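Local coordinates for protein leucine aminopeptidase 1 (Caenorhabditis elegans, PDB 2HC9) that releases N-terminal amino acids, preferably leucine, from peptides using two zinc ions per subunit, and probably acts as a digestive enzyme, at residues 25-30 / 77-82; 102-107 / 140-145; 109-114 / 146-151; 236-241 / 292-297; 375-380 / 401-406. The protein carries 1 engineered substitution. All blocks are in the same frame, centred on the assembly; numbering follows the deposited sequence. Where two conformers were deposited one is given.

Interaction 1 (25-30 / 77-82)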
# COMPACT_ATOMS: atom_id res chain seq x y z
N LYS A 25 36.75 7.99 29.66
CA LYS A 25 36.26 9.37 29.62
C LYS A 25 37.37 10.40 29.54
O LYS A 25 38.43 10.25 30.14
CB LYS A 25 35.34 9.67 30.80
CG LYS A 25 33.99 8.93 30.69
CD LYS A 25 33.19 9.10 31.96
CE LYS A 25 31.73 8.71 31.74
NZ LYS A 25 31.01 8.65 33.04
N LYS A 26 37.08 11.46 28.79
CA LYS A 26 38.03 12.53 28.54
C LYS A 26 38.65 13.06 29.84
O LYS A 26 39.86 13.24 29.91
CB LYS A 26 37.29 13.67 27.80
CG LYS A 26 38.19 14.75 27.22
CD LYS A 26 39.11 14.18 26.15
CE LYS A 26 40.16 15.19 25.74
NZ LYS A 26 39.56 16.38 25.09
N SER A 27 37.83 13.26 30.87
CA SER A 27 38.33 13.83 32.11
C SER A 27 39.29 12.86 32.80
O SER A 27 40.25 13.29 33.44
CB SER A 27 37.18 14.19 33.07
OG SER A 27 36.43 13.03 33.43
N VAL A 28 39.03 11.55 32.65
CA VAL A 28 39.86 10.53 33.28
C VAL A 28 41.19 10.41 32.52
O VAL A 28 42.29 10.46 33.11
CB VAL A 28 39.14 9.16 33.34
CG1 VAL A 28 40.09 8.07 33.84
CG2 VAL A 28 37.87 9.25 34.22
N LEU A 29 41.08 10.29 31.20
CA LEU A 29 42.25 10.26 30.31
C LEU A 29 43.17 11.46 30.50
O LEU A 29 44.40 11.31 30.44
CB LEU A 29 41.83 10.15 28.84
CG LEU A 29 41.12 8.85 28.41
CD1 LEU A 29 40.67 8.93 26.95
CD2 LEU A 29 42.00 7.64 28.63
N LYS A 30 42.59 12.64 30.73
CA LYS A 30 43.38 13.85 30.99
C LYS A 30 44.30 13.67 32.20
O LYS A 30 45.37 14.27 32.27
CB LYS A 30 42.45 15.04 31.23
CG LYS A 30 42.04 15.80 30.00
CD LYS A 30 41.20 17.04 30.36
CE LYS A 30 41.86 17.87 31.47
NZ LYS A 30 41.65 19.35 31.32
N VAL A 77 35.40 8.56 25.66
CA VAL A 77 33.99 8.51 26.06
C VAL A 77 33.63 9.91 26.57
O VAL A 77 34.39 10.51 27.32
CB VAL A 77 33.81 7.47 27.22
CG1 VAL A 77 32.33 7.37 27.68
CG2 VAL A 77 34.32 6.10 26.76
N PRO A 78 32.44 10.44 26.19
CA PRO A 78 32.08 11.75 26.73
C PRO A 78 31.84 11.75 28.23
O PRO A 78 31.41 10.73 28.81
CB PRO A 78 30.81 12.13 25.96
CG PRO A 78 30.33 10.91 25.28
CD PRO A 78 31.43 9.88 25.27
N ASP A 79 32.14 12.88 28.86
CA ASP A 79 31.88 13.07 30.27
C ASP A 79 30.43 13.49 30.57
O ASP A 79 29.83 13.02 31.53
CB ASP A 79 32.85 14.10 30.83
CG ASP A 79 34.20 13.49 31.14
OD1 ASP A 79 34.30 12.69 32.08
OD2 ASP A 79 35.15 13.82 30.42
N ALA A 80 29.89 14.35 29.72
CA ALA A 80 28.53 14.89 29.89
C ALA A 80 27.46 13.87 29.51
O ALA A 80 27.67 13.07 28.62
CB ALA A 80 28.35 16.14 29.05
N SER A 81 26.31 13.93 30.17
CA SER A 81 25.17 13.10 29.75
C SER A 81 23.86 13.77 30.13
O SER A 81 23.78 14.49 31.13
CB SER A 81 25.23 11.68 30.36
OG SER A 81 25.22 11.77 31.76
N SER A 82 22.83 13.49 29.35
CA SER A 82 21.48 13.98 29.65
C SER A 82 20.83 13.12 30.71
O SER A 82 21.21 11.95 30.96
CB SER A 82 20.61 13.92 28.39
OG SER A 82 20.38 12.55 28.05
O HOH W 1 31.22 11.48 33.80
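Ser27 meets Asp79 through two hydrogen bonds at the first turn of helix 26-31, just where the parallel strands 18-25 and 72-77 of the N-terminal domain come to their ends. The two carboxylate oxygens divide the work. Asp79 OD2 offers its syn lone pair to the backbone Ser27 N at 2.8 Å, and Asp79 OD1 takes the hydroxyl Ser27 OG at a short 2.5 Å, from above the carboxylate plane. Serine suits the place because its OG lies between the backbone N and the carbonyl carbon (chi1 62°), close to its own N-H, and one aspartate can serve both donors. A negative charge at the start of a helix would also be expected to interact favourably with the helix dipole.

The backbone sets this up. Lys25, at the N-cap position, makes a parallel bridge with Val77, and Lys26 N donates to Val77 O at 3.2 Å. Beyond the bridge, the long aliphatic part of Lys25 is useful in itself: Lys25 CG lies 3.8 Å from Val77 CB, and the extended chain runs on past Pro78 O. Its charged end forms a salt bridge with Asp119 and a hydrogen bond to Pro87 O. The same ammonium is also tied to the loop through one water, which accepts from Lys25 NZ at 2.9 Å and donates to Asp79 O at 3.1 Å.

Interaction 2 (102-107 / 140-145). With SO4 (sulfate ion), chain F.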
# COMPACT_ATOMS: atom_id res chain seq x y z
N TYR A 102 40.17 -6.30 13.51
CA TYR A 102 41.56 -6.62 13.87
C TYR A 102 42.21 -7.34 12.69
O TYR A 102 41.56 -8.16 12.01
CB TYR A 102 41.62 -7.49 15.15
CG TYR A 102 40.78 -6.92 16.25
CD1 TYR A 102 41.24 -5.83 17.00
CD2 TYR A 102 39.50 -7.43 16.54
CE1 TYR A 102 40.47 -5.27 17.99
CE2 TYR A 102 38.69 -6.86 17.57
CZ TYR A 102 39.20 -5.78 18.28
OH TYR A 102 38.47 -5.18 19.29
N PRO A 103 43.50 -7.05 12.40
CA PRO A 103 44.16 -7.80 11.34
C PRO A 103 44.01 -9.30 11.51
O PRO A 103 43.96 -9.82 12.62
CB PRO A 103 45.63 -7.37 11.45
CG PRO A 103 45.55 -5.99 12.04
CD PRO A 103 44.39 -6.04 13.01
N GLU A 104 43.90 -9.99 10.38
CA GLU A 104 43.71 -11.43 10.29
C GLU A 104 44.60 -12.23 11.27
O GLU A 104 44.16 -13.21 11.88
CB GLU A 104 43.99 -11.79 8.82
CG GLU A 104 44.15 -13.22 8.44
CD GLU A 104 45.51 -13.76 8.80
OE1 GLU A 104 46.55 -13.26 8.30
OE2 GLU A 104 45.51 -14.70 9.60
N ASP A 105 45.85 -11.82 11.43
CA ASP A 105 46.79 -12.59 12.24
C ASP A 105 46.96 -12.08 13.69
O ASP A 105 47.87 -12.51 14.41
CB ASP A 105 48.16 -12.65 11.55
CG ASP A 105 48.73 -11.27 11.21
OD1 ASP A 105 47.98 -10.27 11.27
OD2 ASP A 105 49.94 -11.18 10.90
N THR A 106 46.10 -11.15 14.11
CA THR A 106 46.01 -10.79 15.53
C THR A 106 45.73 -12.01 16.42
O THR A 106 44.81 -12.78 16.15
CB THR A 106 44.89 -9.76 15.76
OG1 THR A 106 45.11 -8.63 14.89
CG2 THR A 106 44.89 -9.29 17.21
N LYS A 107 46.53 -12.17 17.48
CA LYS A 107 46.29 -13.24 18.46
C LYS A 107 45.55 -12.70 19.68
O LYS A 107 44.66 -13.38 20.22
CB LYS A 107 47.63 -13.87 18.92
CG LYS A 107 48.50 -14.40 17.79
CD LYS A 107 47.75 -15.42 16.93
CE LYS A 107 48.67 -16.00 15.85
NZ LYS A 107 48.11 -17.23 15.18
N GLY A 140 38.25 -17.13 7.09
CA GLY A 140 38.51 -15.89 7.82
C GLY A 140 38.18 -15.92 9.30
O GLY A 140 38.30 -14.90 9.98
N ILE A 141 37.77 -17.07 9.82
CA ILE A 141 37.33 -17.14 11.23
C ILE A 141 38.57 -17.11 12.12
O ILE A 141 39.48 -17.90 11.93
CB ILE A 141 36.51 -18.43 11.53
CG1 ILE A 141 35.17 -18.42 10.78
CG2 ILE A 141 36.35 -18.64 13.04
CD1 ILE A 141 34.23 -17.32 11.21
N ARG A 142 38.60 -16.20 13.07
CA ARG A 142 39.76 -16.10 13.98
C ARG A 142 39.27 -16.11 15.42
O ARG A 142 38.30 -15.44 15.75
CB ARG A 142 40.54 -14.80 13.71
CG ARG A 142 41.13 -14.71 12.30
CD ARG A 142 42.23 -15.75 12.10
NE ARG A 142 42.79 -15.65 10.75
CZ ARG A 142 42.39 -16.38 9.71
NH1 ARG A 142 41.43 -17.30 9.86
NH2 ARG A 142 42.97 -16.21 8.53
N GLU A 143 39.95 -16.87 16.27
CA GLU A 143 39.68 -16.78 17.70
C GLU A 143 40.76 -15.95 18.36
O GLU A 143 41.96 -16.12 18.08
CB GLU A 143 39.58 -18.17 18.36
CG GLU A 143 38.67 -19.20 17.65
CD GLU A 143 37.23 -18.73 17.40
OE1 GLU A 143 36.72 -17.82 18.12
OE2 GLU A 143 36.60 -19.27 16.47
N LEU A 144 40.34 -15.06 19.26
CA LEU A 144 41.25 -14.11 19.86
C LEU A 144 41.27 -14.33 21.35
O LEU A 144 40.32 -14.83 21.94
CB LEU A 144 40.78 -12.67 19.60
CG LEU A 144 40.67 -12.25 18.13
CD1 LEU A 144 40.03 -10.88 18.02
CD2 LEU A 144 42.00 -12.20 17.48
N ASN A 145 42.38 -13.94 21.96
CA ASN A 145 42.48 -13.90 23.39
C ASN A 145 42.27 -12.45 23.80
O ASN A 145 43.09 -11.58 23.47
CB ASN A 145 43.87 -14.43 23.81
CG ASN A 145 44.24 -14.07 25.23
OD1 ASN A 145 43.52 -14.38 26.18
ND2 ASN A 145 45.39 -13.43 25.38
S SO4 F . 41.46 -18.68 6.22
O1 SO4 F . 41.11 -19.41 7.43
O2 SO4 F . 42.79 -19.06 5.77
O3 SO4 F . 40.49 -18.97 5.16
O4 SO4 F . 41.44 -17.24 6.49
O HOH W 2 44.01 -15.62 16.04
O HOH W 3 44.73 -16.25 19.81
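Arg142 reaches across to Glu104 with its guanidinium side-on, NE and NH2 both gripping the single oxygen Glu104 OE2, each at 3.1 Å. The two flat groups are turned steeply, their planes 76° apart, so this is not the coplanar, two-oxygen form of the salt bridge. NE uses the anti lone pair of OE2, whereas NH2 comes from above the carboxylate plane. Both chains are folded: Arg142 bends at chi2 (-67°), and Glu104 at its own chi2 (-78°). Arg142 NE adds a weak bond to Glu104 O, which lies at the guanidinium edge.

Glu104 belongs to the type I turn Pro103 to Thr106; threonine suits its last position because Thr106 OG1 joins Thr106 N in bonding Pro103 O, from one face of its plane. Leu144 supplies the apolar part. With CG anti to the carbonyl carbon, beside the backbone N, its CD1 lies 3.8 Å from Tyr102 CD2, and its CD2 within 3.2 Å of Thr106 O. Asn145 N donates to Lys107 O at 2.9 Å, starting the pairing of strands 108-114 and 145-151. One water bridges Lys107 O and Glu143 O, and a second lies between Thr106 O and Glu143 O.

Arg142 NH1 bonds Ile141 O and sulfate O1, the latter at 3.2 Å, and Arg142 NH2 binds sulfate O4 at 2.8 Å; Gly140 N contributes only weak bonds. That this anion, probably from the crystallisation liquor, settles here beside Glu104 suggests that the surface around Arg142 probably remains attractive to negative charge.

Interaction 3 (109-114 / 146-151); sequences VHFVLF and VNIDVV
Phe114 lies alongside Val151, both side chains pointing the same way, with Phe114 CD1 3.7 Å from Val151 CB. On this same face of the sheet His110 makes the polar contact. Its CG is anti to the backbone N (chi1 -166°), and the ring's NE2 donates in its own plane to Asp149 OD2 at 2.7 Å. Ring and carboxylate planes stand 81° apart, and NE2 reaches OD2 from well above the carboxylate plane (60° out of it). Asp149 is buried but well supplied with partners: OD1 forms a salt bridge with Arg7, and OD2 also accepts from Gln11 N, which would be expected to stabilise the negative charge.

The two strands, 108-114 and 145-151, are adjacent and parallel, joined by helix 120-128 in a beta-alpha-beta unit of the N-terminal domain. Backbone bonds alternate between them, from Asn147 N to Val109 O at 3.0 Å through Phe111 N to Asn147 O at 2.8 Å, ending with Val151 N to Leu113 O at 2.9 Å.

Residues on the opposite face are apolar, as suits a surface covered by helix 120-128. Phe111 turns its ring edge to Val146, CE2 lying 3.8 Å from Val146 CG1, while Ile148 CG1 sits 4.1 Å from Phe111 CD2. Further along, Leu113 and Val150 run side by side, Leu113 CD2 to Val150 CG2 at 4.2 Å, and Leu113 also packs on Val124 of the helix.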
# COMPACT_ATOMS: atom_id res chain seq x y z
N VAL A 109 43.73 -9.30 21.83
CA VAL A 109 43.24 -7.91 21.98
C VAL A 109 43.34 -7.48 23.43
O VAL A 109 42.78 -8.11 24.32
CB VAL A 109 41.82 -7.72 21.46
CG1 VAL A 109 41.48 -6.21 21.43
CG2 VAL A 109 41.72 -8.31 20.06
N HIS A 110 44.07 -6.40 23.65
CA HIS A 110 44.28 -5.92 25.00
C HIS A 110 43.52 -4.59 25.18
O HIS A 110 43.85 -3.60 24.50
CB HIS A 110 45.79 -5.70 25.21
CG HIS A 110 46.17 -5.51 26.65
ND1 HIS A 110 47.46 -5.20 27.04
CD2 HIS A 110 45.45 -5.60 27.80
CE1 HIS A 110 47.51 -5.10 28.36
NE2 HIS A 110 46.31 -5.34 28.84
N PHE A 111 42.53 -4.59 26.06
CA PHE A 111 41.86 -3.33 26.47
C PHE A 111 42.47 -2.81 27.75
O PHE A 111 42.59 -3.55 28.73
CB PHE A 111 40.34 -3.49 26.67
CG PHE A 111 39.61 -3.80 25.39
CD1 PHE A 111 39.01 -2.78 24.65
CD2 PHE A 111 39.61 -5.11 24.89
CE1 PHE A 111 38.39 -3.07 23.43
CE2 PHE A 111 38.99 -5.42 23.68
CZ PHE A 111 38.37 -4.40 22.94
N VAL A 112 42.81 -1.53 27.72
CA VAL A 112 43.09 -0.80 28.95
C VAL A 112 41.92 0.15 29.20
O VAL A 112 41.75 1.15 28.50
CB VAL A 112 44.40 -0.01 28.87
CG1 VAL A 112 44.60 0.76 30.19
CG2 VAL A 112 45.59 -0.97 28.62
N LEU A 113 41.14 -0.21 30.20
CA LEU A 113 39.91 0.52 30.53
C LEU A 113 40.11 1.40 31.77
O LEU A 113 40.16 0.90 32.90
CB LEU A 113 38.75 -0.46 30.76
CG LEU A 113 37.40 0.13 31.23
CD1 LEU A 113 36.84 1.12 30.19
CD2 LEU A 113 36.40 -0.99 31.47
N PHE A 114 40.21 2.71 31.54
CA PHE A 114 40.29 3.68 32.64
C PHE A 114 38.88 4.12 33.02
O PHE A 114 38.33 5.01 32.41
CB PHE A 114 41.09 4.91 32.22
CG PHE A 114 42.54 4.62 31.96
CD1 PHE A 114 43.42 4.39 33.02
CD2 PHE A 114 43.04 4.63 30.66
CE1 PHE A 114 44.78 4.14 32.79
CE2 PHE A 114 44.40 4.38 30.41
CZ PHE A 114 45.27 4.14 31.48
N VAL A 146 41.15 -12.17 24.48
CA VAL A 146 40.84 -10.79 24.90
C VAL A 146 41.07 -10.63 26.40
O VAL A 146 40.57 -11.41 27.21
CB VAL A 146 39.39 -10.39 24.53
CG1 VAL A 146 39.07 -8.97 25.00
CG2 VAL A 146 39.16 -10.57 23.01
N ASN A 147 41.85 -9.61 26.76
CA ASN A 147 41.99 -9.20 28.16
C ASN A 147 41.46 -7.77 28.31
O ASN A 147 41.99 -6.85 27.69
CB ASN A 147 43.45 -9.25 28.61
CG ASN A 147 43.93 -10.68 28.82
OD1 ASN A 147 43.59 -11.33 29.81
ND2 ASN A 147 44.70 -11.17 27.88
N ILE A 148 40.42 -7.61 29.12
CA ILE A 148 39.96 -6.28 29.54
C ILE A 148 40.55 -5.97 30.91
O ILE A 148 40.10 -6.49 31.95
CB ILE A 148 38.39 -6.19 29.59
CG1 ILE A 148 37.80 -6.72 28.25
CG2 ILE A 148 37.95 -4.75 29.92
CD1 ILE A 148 36.29 -6.87 28.26
N ASP A 149 41.56 -5.11 30.90
CA ASP A 149 42.26 -4.68 32.12
C ASP A 149 41.68 -3.38 32.65
O ASP A 149 41.83 -2.31 32.05
CB ASP A 149 43.77 -4.55 31.85
CG ASP A 149 44.44 -5.91 31.64
OD1 ASP A 149 43.75 -6.96 31.75
OD2 ASP A 149 45.65 -5.92 31.35
N VAL A 150 41.03 -3.49 33.79
CA VAL A 150 40.33 -2.37 34.35
C VAL A 150 41.29 -1.68 35.31
O VAL A 150 41.85 -2.33 36.21
CB VAL A 150 39.08 -2.81 35.12
CG1 VAL A 150 38.37 -1.59 35.69
CG2 VAL A 150 38.13 -3.62 34.22
N VAL A 151 41.47 -0.38 35.11
CA VAL A 151 42.29 0.46 36.00
C VAL A 151 41.31 1.24 36.88
O VAL A 151 40.74 2.27 36.45
CB VAL A 151 43.16 1.43 35.20
CG1 VAL A 151 44.02 2.28 36.15
CG2 VAL A 151 44.05 0.66 34.21
O HOH W 4 44.98 -10.05 25.24

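Interaction 4 (236-241 / 292-297)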
# COMPACT_ATOMS: atom_id res chain seq x y z
N LEU A 236 14.10 -23.24 35.39
CA LEU A 236 15.29 -23.51 36.22
C LEU A 236 15.02 -22.86 37.56
O LEU A 236 14.79 -21.65 37.63
CB LEU A 236 16.53 -22.87 35.60
CG LEU A 236 16.71 -23.13 34.10
CD1 LEU A 236 18.00 -22.46 33.63
CD2 LEU A 236 16.70 -24.66 33.80
N SER A 237 15.08 -23.65 38.63
CA SER A 237 14.82 -23.11 39.98
C SER A 237 16.04 -23.21 40.89
O SER A 237 16.68 -24.28 40.97
CB SER A 237 13.63 -23.82 40.62
OG SER A 237 12.43 -23.55 39.88
N HIS A 238 16.33 -22.07 41.53
CA HIS A 238 17.40 -21.90 42.53
C HIS A 238 16.67 -21.62 43.85
O HIS A 238 16.31 -20.48 44.16
CB HIS A 238 18.28 -20.72 42.13
CG HIS A 238 19.34 -20.34 43.13
ND1 HIS A 238 20.52 -21.04 43.26
CD2 HIS A 238 19.40 -19.32 44.01
CE1 HIS A 238 21.27 -20.47 44.19
NE2 HIS A 238 20.63 -19.41 44.65
N GLU A 239 16.40 -22.69 44.59
CA GLU A 239 15.54 -22.59 45.77
C GLU A 239 16.36 -22.40 47.03
O GLU A 239 17.29 -23.17 47.32
CB GLU A 239 14.60 -23.80 45.84
CG GLU A 239 13.70 -23.83 44.60
CD GLU A 239 12.66 -24.94 44.59
OE1 GLU A 239 13.02 -26.12 44.79
OE2 GLU A 239 11.49 -24.62 44.32
N VAL A 240 16.05 -21.34 47.76
CA VAL A 240 16.78 -20.99 48.96
C VAL A 240 15.78 -21.05 50.12
O VAL A 240 14.94 -20.16 50.27
CB VAL A 240 17.50 -19.61 48.89
CG1 VAL A 240 18.21 -19.34 50.23
CG2 VAL A 240 18.52 -19.55 47.72
N PRO A 241 15.83 -22.14 50.91
CA PRO A 241 14.93 -22.31 52.05
C PRO A 241 14.99 -21.08 52.93
O PRO A 241 16.08 -20.56 53.19
CB PRO A 241 15.53 -23.52 52.79
CG PRO A 241 16.15 -24.33 51.68
CD PRO A 241 16.76 -23.29 50.76
N HIS A 292 27.08 -16.39 41.55
CA HIS A 292 27.66 -15.53 42.56
C HIS A 292 26.89 -15.49 43.87
O HIS A 292 26.67 -14.43 44.45
CB HIS A 292 27.99 -14.17 41.96
CG HIS A 292 29.10 -14.25 40.96
ND1 HIS A 292 30.43 -14.17 41.32
CD2 HIS A 292 29.08 -14.47 39.62
CE1 HIS A 292 31.18 -14.33 40.25
NE2 HIS A 292 30.39 -14.51 39.20
N GLY A 293 26.52 -16.67 44.35
CA GLY A 293 26.01 -16.83 45.71
C GLY A 293 24.67 -16.13 45.91
O GLY A 293 24.45 -15.48 46.93
N PHE A 294 23.78 -16.27 44.94
CA PHE A 294 22.50 -15.56 45.00
C PHE A 294 21.64 -16.06 46.17
O PHE A 294 21.31 -17.26 46.27
CB PHE A 294 21.72 -15.72 43.69
CG PHE A 294 20.58 -14.73 43.55
CD1 PHE A 294 20.82 -13.42 43.11
CD2 PHE A 294 19.26 -15.13 43.79
CE1 PHE A 294 19.76 -12.50 42.96
CE2 PHE A 294 18.20 -14.22 43.64
CZ PHE A 294 18.46 -12.90 43.23
N SER A 295 21.28 -15.14 47.04
CA SER A 295 20.83 -15.48 48.39
C SER A 295 19.31 -15.67 48.47
O SER A 295 18.79 -16.09 49.51
CB SER A 295 21.26 -14.39 49.37
OG SER A 295 20.54 -13.19 49.14
N GLN A 296 18.59 -15.34 47.40
CA GLN A 296 17.12 -15.45 47.39
C GLN A 296 16.67 -16.54 46.46
O GLN A 296 17.44 -17.05 45.66
CB GLN A 296 16.49 -14.11 47.02
CG GLN A 296 16.97 -12.96 47.87
CD GLN A 296 16.60 -13.14 49.33
OE1 GLN A 296 15.45 -13.46 49.65
NE2 GLN A 296 17.58 -12.96 50.22
N THR A 297 15.41 -16.93 46.57
CA THR A 297 14.91 -17.95 45.68
C THR A 297 14.69 -17.27 44.32
O THR A 297 14.16 -16.15 44.25
CB THR A 297 13.59 -18.54 46.21
OG1 THR A 297 13.88 -19.33 47.39
CG2 THR A 297 12.92 -19.43 45.16
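Where strand 232-238 of the catalytic domain's sheet runs out, His238 and Val240 meet the loop that leads into strand 297-307, its antiparallel neighbour. The His238 ring works by its edge. Its CG is anti to the backbone N (chi1 175°), and NE2 donates to Phe294 O at 2.8 Å, with the acceptor in the ring plane. At the same edge, His238 CD2 lies 3.4 Å from Gln296 O. Histidine suits this place because a flat ring can offer an N-H and a polarised C-H to two carbonyls of one loop.

Val240 N donates to Thr297 OG1 at 3.0 Å, a nearly straight bond (163°). Threonine holds that oxygen beside its own backbone N, and OG1 is also hydrogen-bonded to Ser243 OG. The branched Val240 fits against the loop backbone, CG1 lying 3.4 Å from Ser295 O and CG2 3.4 Å from Gln296 O.

Behind the contact, His238 packs on Tyr286 and Val290 of helix 277-290, the helix that precedes the loop. Phe294 rests on Ile247 of strand 246-254, and the backbone of His238 pairs with Leu298 as the antiparallel strands begin.

Interaction 5 (375-380 / 401-406)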
# COMPACT_ATOMS: atom_id res chain seq x y z
N HIS A 375 16.34 2.12 25.00
CA HIS A 375 15.69 1.91 26.30
C HIS A 375 14.65 0.79 26.20
O HIS A 375 13.75 0.84 25.33
CB HIS A 375 14.93 3.18 26.75
CG HIS A 375 15.81 4.33 27.14
ND1 HIS A 375 16.60 5.00 26.24
CD2 HIS A 375 16.01 4.92 28.34
CE1 HIS A 375 17.22 5.99 26.86
NE2 HIS A 375 16.88 5.96 28.14
N GLY A 376 14.73 -0.19 27.09
CA GLY A 376 13.61 -1.14 27.21
C GLY A 376 12.44 -0.37 27.84
O GLY A 376 12.65 0.63 28.54
N ALA A 377 11.22 -0.82 27.59
CA ALA A 377 10.04 -0.13 28.11
C ALA A 377 9.44 -0.96 29.22
O ALA A 377 9.03 -2.10 28.99
CB ALA A 377 9.02 0.09 26.93
N ALA A 378 9.44 -0.41 30.44
CA ALA A 378 9.00 -1.14 31.63
C ALA A 378 7.61 -0.71 32.09
O ALA A 378 7.36 0.50 32.29
CB ALA A 378 9.99 -0.92 32.78
N MET A 379 6.74 -1.68 32.28
CA MET A 379 5.41 -1.43 32.84
C MET A 379 5.23 -2.28 34.09
O MET A 379 5.35 -3.51 34.05
CB MET A 379 4.35 -1.77 31.79
CG MET A 379 2.94 -1.30 32.19
SD MET A 379 1.70 -1.91 31.02
CE MET A 379 1.54 -3.61 31.55
N THR A 380 4.95 -1.60 35.21
CA THR A 380 4.86 -2.29 36.49
C THR A 380 3.74 -1.71 37.38
O THR A 380 3.46 -0.51 37.34
CB THR A 380 6.22 -2.26 37.25
OG1 THR A 380 6.09 -2.91 38.52
CG2 THR A 380 6.73 -0.81 37.47
N ALA A 401 13.11 2.72 30.32
CA ALA A 401 12.20 3.86 30.42
C ALA A 401 10.84 3.35 30.86
O ALA A 401 10.46 2.19 30.59
CB ALA A 401 12.08 4.58 29.02
N PRO A 402 10.07 4.19 31.58
CA PRO A 402 8.80 3.71 32.06
C PRO A 402 7.66 3.83 31.05
O PRO A 402 7.62 4.77 30.24
CB PRO A 402 8.51 4.64 33.26
CG PRO A 402 9.17 5.89 32.92
CD PRO A 402 10.35 5.57 32.03
N MET A 403 6.78 2.83 31.07
CA MET A 403 5.46 2.86 30.43
C MET A 403 4.40 3.25 31.45
O MET A 403 4.57 3.02 32.65
CB MET A 403 5.08 1.47 29.87
CG MET A 403 5.86 1.04 28.66
SD MET A 403 4.98 -0.03 27.49
CE MET A 403 5.59 -1.63 28.06
N LEU A 404 3.30 3.81 30.97
CA LEU A 404 2.12 4.02 31.82
C LEU A 404 1.51 2.71 32.27
O LEU A 404 1.35 1.77 31.46
CB LEU A 404 1.02 4.80 31.08
CG LEU A 404 1.20 6.30 30.87
CD1 LEU A 404 0.14 6.82 29.87
CD2 LEU A 404 1.12 7.02 32.22
N PHE A 405 1.16 2.67 33.55
CA PHE A 405 0.45 1.53 34.11
C PHE A 405 -0.99 1.96 34.41
O PHE A 405 -1.25 2.64 35.42
CB PHE A 405 1.12 1.04 35.40
CG PHE A 405 0.43 -0.18 36.00
CD1 PHE A 405 0.68 -1.45 35.50
CD2 PHE A 405 -0.48 -0.04 37.05
CE1 PHE A 405 0.03 -2.58 36.05
CE2 PHE A 405 -1.13 -1.15 37.60
CZ PHE A 405 -0.87 -2.43 37.09
N ALA A 406 -1.92 1.55 33.57
CA ALA A 406 -3.33 1.96 33.77
C ALA A 406 -4.32 0.92 33.23
O ALA A 406 -4.96 1.15 32.22
CB ALA A 406 -3.57 3.35 33.14
O HOH W 5 5.14 1.23 34.82
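Gly376, Ala378, Ala401 and Met403 carry the backbone bonds between two short parallel strands of the catalytic domain, 376-380 and 400-402. Ala401 N donates to Gly376 O at 2.8 Å, Ala378 N to Ala401 O at 2.8 Å, and Met403 N to Ala378 O at 2.7 Å, all nearly straight at the hydrogen. Beyond Met403 N no direct backbone bond joins the segments; a water bridges them, accepting from Thr380 N and lying within hydrogen-bonding distance of Met403 O. Pro402 fits here because none of the three bonds to strand 376-380 calls for an N-H at its position.

The apolar side chains change along the strands from alanines to two methionines and Phe405. Ala401 CB lies 3.9 Å from His375 CB, and Ala377 and Ala401, on one face, both pack on Ser371 of helix 367-371, where a methyl group fits. Met379 and Met403 carry the packing further along: Met403 CG lies 3.7 Å from Ala377 CB, and Met379 CB 3.8 Å from Met403 CB. With CG anti to the backbone N (chi1 -169°), Met379 meets the edge of the Phe405 ring, CG to CD1 at 4.0 Å, the side chains crossing at about a right angle. Met403 was modelled in two conformers, so its sulfur end is less certain.

Thr380 O, 3.3 Å from Phe405 CG, sets a carbonyl against the ring and also accepts from Arg83 of a second subunit.

Helix 383-396 completes the beta-alpha-beta unit, touching Thr380 and Pro402. Strand 376-380 also pairs, antiparallel, with strand 452-457, while Ala401 packs on Leu404 of the second subunit.

In the fold
Interactions 1, 2 and 3 belong to the N-terminal domain sheet, 4 and 5 to the sheet of the catalytic domain. Interaction 3 is buried in the first of these sheets, one face wholly apolar, the other carrying a His-Asp pair; interactions 1 and 2 are surface contacts at the ends of strands, with carboxylates, lysine or arginine, and waters. Interaction 2 runs into 3 through a probable hydrogen bond between Asn145 O and Val109 N, and Val28 and Leu29 of interaction 1 pack on Phe114. Interactions 3 and 5, both buried, join parallel strands of beta-alpha-beta units, whereas interaction 4, partly buried, uses side-chain-to-backbone bonds. Interactions 1 and 5 both touch a second subunit.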